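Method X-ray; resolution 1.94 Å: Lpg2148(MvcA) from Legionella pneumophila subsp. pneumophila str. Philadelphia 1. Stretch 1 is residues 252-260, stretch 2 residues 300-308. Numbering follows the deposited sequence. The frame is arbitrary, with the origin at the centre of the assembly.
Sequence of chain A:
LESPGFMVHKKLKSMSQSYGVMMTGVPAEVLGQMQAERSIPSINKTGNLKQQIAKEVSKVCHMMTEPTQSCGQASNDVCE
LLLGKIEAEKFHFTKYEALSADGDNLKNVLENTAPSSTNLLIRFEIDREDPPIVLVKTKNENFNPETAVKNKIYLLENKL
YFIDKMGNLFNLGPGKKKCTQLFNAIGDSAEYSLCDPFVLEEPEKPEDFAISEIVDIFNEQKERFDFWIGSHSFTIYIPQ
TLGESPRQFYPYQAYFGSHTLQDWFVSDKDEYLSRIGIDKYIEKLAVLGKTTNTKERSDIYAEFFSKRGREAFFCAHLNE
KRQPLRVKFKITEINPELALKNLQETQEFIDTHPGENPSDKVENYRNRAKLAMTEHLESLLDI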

# COMPACT_ATOMS: atom_id res chain seq x y z
N TYR A 252 -10.15 3.80 -9.03
CA TYR A 252 -9.17 2.94 -9.67
C TYR A 252 -8.26 2.34 -8.61
O TYR A 252 -7.78 3.06 -7.72
CB TYR A 252 -8.28 3.73 -10.66
CG TYR A 252 -8.98 4.57 -11.70
CD1 TYR A 252 -10.19 4.20 -12.25
CD2 TYR A 252 -8.38 5.75 -12.16
CE1 TYR A 252 -10.82 5.01 -13.24
CE2 TYR A 252 -8.98 6.54 -13.12
CZ TYR A 252 -10.18 6.17 -13.65
OH TYR A 252 -10.73 6.99 -14.62
N GLN A 253 -7.99 1.04 -8.71
CA GLN A 253 -7.07 0.45 -7.74
C GLN A 253 -6.56 -0.92 -8.19
O GLN A 253 -7.13 -1.58 -9.06
CB GLN A 253 -7.75 0.29 -6.37
CG GLN A 253 -8.92 -0.72 -6.40
CD GLN A 253 -9.28 -1.15 -5.00
OE1 GLN A 253 -9.61 -0.31 -4.16
NE2 GLN A 253 -9.18 -2.44 -4.73
N ALA A 254 -5.46 -1.32 -7.56
CA ALA A 254 -5.02 -2.70 -7.44
C ALA A 254 -4.97 -3.06 -5.95
O ALA A 254 -5.02 -2.19 -5.08
CB ALA A 254 -3.63 -2.92 -8.08
N TYR A 255 -4.93 -4.36 -5.66
CA TYR A 255 -4.80 -4.84 -4.28
C TYR A 255 -3.91 -6.08 -4.29
O TYR A 255 -4.32 -7.12 -4.81
CB TYR A 255 -6.16 -5.12 -3.64
CG TYR A 255 -6.13 -4.99 -2.13
CD1 TYR A 255 -5.42 -5.91 -1.35
CD2 TYR A 255 -6.76 -3.93 -1.49
CE1 TYR A 255 -5.36 -5.78 0.05
CE2 TYR A 255 -6.71 -3.79 -0.10
CZ TYR A 255 -6.01 -4.70 0.66
OH TYR A 255 -5.97 -4.54 2.03
N PHE A 256 -2.69 -5.95 -3.76
CA PHE A 256 -1.71 -7.03 -3.83
C PHE A 256 -2.26 -8.34 -3.27
O PHE A 256 -2.84 -8.37 -2.17
CB PHE A 256 -0.43 -6.65 -3.06
CG PHE A 256 0.70 -7.64 -3.25
CD1 PHE A 256 0.81 -8.76 -2.43
CD2 PHE A 256 1.67 -7.44 -4.24
CE1 PHE A 256 1.84 -9.67 -2.61
CE2 PHE A 256 2.71 -8.35 -4.41
CZ PHE A 256 2.79 -9.46 -3.60
N GLY A 257 -2.05 -9.43 -4.01
CA GLY A 257 -2.55 -10.74 -3.64
C GLY A 257 -4.00 -10.98 -3.99
O GLY A 257 -4.47 -12.13 -3.88
N SER A 258 -4.72 -9.95 -4.43
CA SER A 258 -6.13 -10.07 -4.77
C SER A 258 -6.39 -9.82 -6.25
O SER A 258 -6.97 -10.70 -6.91
CB SER A 258 -6.98 -9.11 -3.91
OG SER A 258 -8.35 -9.21 -4.29
N HIS A 259 -6.02 -8.66 -6.79
CA HIS A 259 -6.33 -8.31 -8.17
C HIS A 259 -5.43 -7.16 -8.61
O HIS A 259 -4.95 -6.37 -7.79
CB HIS A 259 -7.80 -7.90 -8.31
CG HIS A 259 -8.18 -6.73 -7.44
ND1 HIS A 259 -8.62 -6.89 -6.15
CD2 HIS A 259 -8.13 -5.39 -7.67
CE1 HIS A 259 -8.86 -5.70 -5.63
NE2 HIS A 259 -8.56 -4.78 -6.52
N THR A 260 -5.18 -7.09 -9.92
CA THR A 260 -4.44 -5.99 -10.52
C THR A 260 -5.40 -4.89 -10.98
O THR A 260 -6.62 -5.05 -10.98
CB THR A 260 -3.62 -6.47 -11.72
OG1 THR A 260 -4.53 -6.93 -12.73
CG2 THR A 260 -2.70 -7.65 -11.32
N ILE A 300 -17.33 -2.29 5.04
CA ILE A 300 -17.10 -1.17 4.14
C ILE A 300 -15.81 -1.37 3.36
O ILE A 300 -15.75 -1.10 2.14
CB ILE A 300 -17.08 0.15 4.92
CG1 ILE A 300 -18.43 0.41 5.58
CG2 ILE A 300 -16.71 1.32 3.98
CD1 ILE A 300 -18.49 1.76 6.26
N TYR A 301 -14.76 -1.79 4.05
CA TYR A 301 -13.48 -2.09 3.42
C TYR A 301 -13.65 -3.12 2.30
O TYR A 301 -13.17 -2.91 1.18
CB TYR A 301 -12.50 -2.59 4.48
CG TYR A 301 -11.03 -2.52 4.10
CD1 TYR A 301 -10.45 -3.53 3.33
CD2 TYR A 301 -10.22 -1.47 4.53
CE1 TYR A 301 -9.09 -3.48 2.99
CE2 TYR A 301 -8.86 -1.43 4.20
CZ TYR A 301 -8.31 -2.43 3.44
OH TYR A 301 -6.97 -2.38 3.11
N ALA A 302 -14.37 -4.20 2.57
CA ALA A 302 -14.60 -5.23 1.56
C ALA A 302 -15.46 -4.70 0.41
O ALA A 302 -15.16 -4.95 -0.76
CB ALA A 302 -15.24 -6.46 2.20
N GLU A 303 -16.54 -3.98 0.74
CA GLU A 303 -17.40 -3.42 -0.31
C GLU A 303 -16.62 -2.55 -1.27
O GLU A 303 -16.80 -2.64 -2.50
CB GLU A 303 -18.55 -2.62 0.32
CG GLU A 303 -19.52 -1.98 -0.70
CD GLU A 303 -20.61 -1.10 -0.04
OE1 GLU A 303 -20.58 -0.90 1.21
OE2 GLU A 303 -21.50 -0.61 -0.76
N PHE A 304 -15.75 -1.68 -0.75
CA PHE A 304 -15.07 -0.74 -1.64
C PHE A 304 -13.83 -1.33 -2.30
O PHE A 304 -13.51 -0.95 -3.44
CB PHE A 304 -14.69 0.53 -0.87
CG PHE A 304 -15.84 1.49 -0.66
CD1 PHE A 304 -17.13 1.15 -1.06
CD2 PHE A 304 -15.63 2.72 -0.04
CE1 PHE A 304 -18.20 2.04 -0.87
CE2 PHE A 304 -16.69 3.62 0.15
CZ PHE A 304 -17.97 3.28 -0.27
N PHE A 305 -13.10 -2.24 -1.64
CA PHE A 305 -11.74 -2.56 -2.06
C PHE A 305 -11.51 -4.03 -2.42
O PHE A 305 -10.40 -4.38 -2.85
CB PHE A 305 -10.72 -2.15 -0.97
CG PHE A 305 -10.89 -0.73 -0.46
CD1 PHE A 305 -11.11 0.32 -1.34
CD2 PHE A 305 -10.84 -0.46 0.90
CE1 PHE A 305 -11.29 1.62 -0.87
CE2 PHE A 305 -10.98 0.85 1.38
CZ PHE A 305 -11.21 1.89 0.48
N SER A 306 -12.50 -4.91 -2.26
CA SER A 306 -12.26 -6.30 -2.64
C SER A 306 -12.24 -6.45 -4.16
O SER A 306 -12.77 -5.61 -4.89
CB SER A 306 -13.35 -7.23 -2.06
OG SER A 306 -14.52 -7.17 -2.87
N LYS A 307 -11.65 -7.53 -4.62
CA LYS A 307 -11.92 -7.99 -5.98
C LYS A 307 -13.43 -8.20 -6.17
O LYS A 307 -14.11 -8.70 -5.27
CB LYS A 307 -11.17 -9.31 -6.22
CG LYS A 307 -11.28 -9.86 -7.64
CD LYS A 307 -10.56 -11.19 -7.74
CE LYS A 307 -10.49 -11.71 -9.19
NZ LYS A 307 -10.02 -13.13 -9.21
N ARG A 308 -13.95 -7.81 -7.33
CA ARG A 308 -15.39 -7.92 -7.54
C ARG A 308 -15.84 -9.37 -7.41
O ARG A 308 -15.21 -10.28 -7.96
CB ARG A 308 -15.80 -7.35 -8.91
CG ARG A 308 -17.30 -7.07 -8.96
CD ARG A 308 -17.76 -6.33 -10.21
NE ARG A 308 -19.18 -6.02 -10.06
CZ ARG A 308 -19.99 -5.56 -11.01
NH1 ARG A 308 -19.52 -5.34 -12.23
NH2 ARG A 308 -21.28 -5.34 -10.73

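A tight loop (stretch 1) packs against the C-terminal end of a helix (stretch 2), and polar side chains of the loop converge on the carbonyl of Phe-305. The helix runs through Phe-305, with backbone bonds from Phe-304 N to Ile-300 O and from Phe-305 N to Tyr-301 O, both 2.9 Å; Ser-306 is the first residue to leave helical geometry, and the chain then extends through Lys-307. The loop is closed by Tyr-255, whose N donates to His-259 O (2.9 Å) while its O accepts from Ser-258 N (2.9 Å) and His-259 N (3.0 Å). Gly-257 takes positive phi (81°), a conformation that favours glycine, in the turn between them. The CA-to-CB bonds of Gln-253, Tyr-255, Ser-258 and His-259 all point toward stretch 2. The CA atoms of Tyr-255 and Phe-305 lie 7.6 Å apart, those of His-259 and Lys-307 6.0 Å.

At the centre is Gln-253. With chi1 p and chi2 t its chain reaches out to the helix end, and chi3 of 58° turns the amide so that NE2 serves two acceptors: Phe-305 O, at 3.0 Å from NE2 with a bent N-H...O angle of 139°, and His-259 NE2, at 3.0 Å from Gln-253 NE2 with a straighter 163°. The first bond satisfies a carbonyl at the helix terminus. The second requires a lone pair on His-259 NE2, so that nitrogen carries no proton. Gln-253 OE1 is hydrogen-bonded elsewhere in the structure and passes 3.3 Å from Phe-305 CD1.

His-259, also chi1 p, with chi2 at -89°, is held at both ring nitrogens: besides the bond at NE2, its ND1 pairs with Ser-258 OG at 3.0 Å. The t rotamer of Ser-258 brings OG to that nitrogen and to within 3.4 Å of Lys-307 CB. Fixed in this way, the imidazole brings CE1 to 3.4 Å from Phe-305 O, which lies at the ring edge, near its plane. His-259 ND1 is 3.5 Å from Lys-307 N, but the angle is poor and no hydrogen bond forms; packing is what joins these residues, with His-259 ND1 also 3.5 Å from Lys-307 CB. From there the Lys-307 side chain runs fully extended, t at all four chi angles, and its end leads away from the loop.

On the other flank two tyrosines meet at their hydroxyl ends, their long axes roughly at right angles. Tyr-255 (chi1 -154°) and Tyr-301 (chi1 -161°) are both t, and although the CA-to-CB bond of Tyr-301 points sideways, its long ring carries the hydroxyl to the loop. Tyr-255 OH and Tyr-301 OH form a short 2.6 Å hydrogen bond, each oxygen lying at the edge of the partner ring, near its plane. Tyr-255 CE2 and Tyr-301 CE1 add apolar contact at 3.9 Å. Closer to the backbone, Tyr-255 CD2 rests 4.4 Å from Phe-305 CB, while the Phe-305 side chain, m at chi1, leads away at its end.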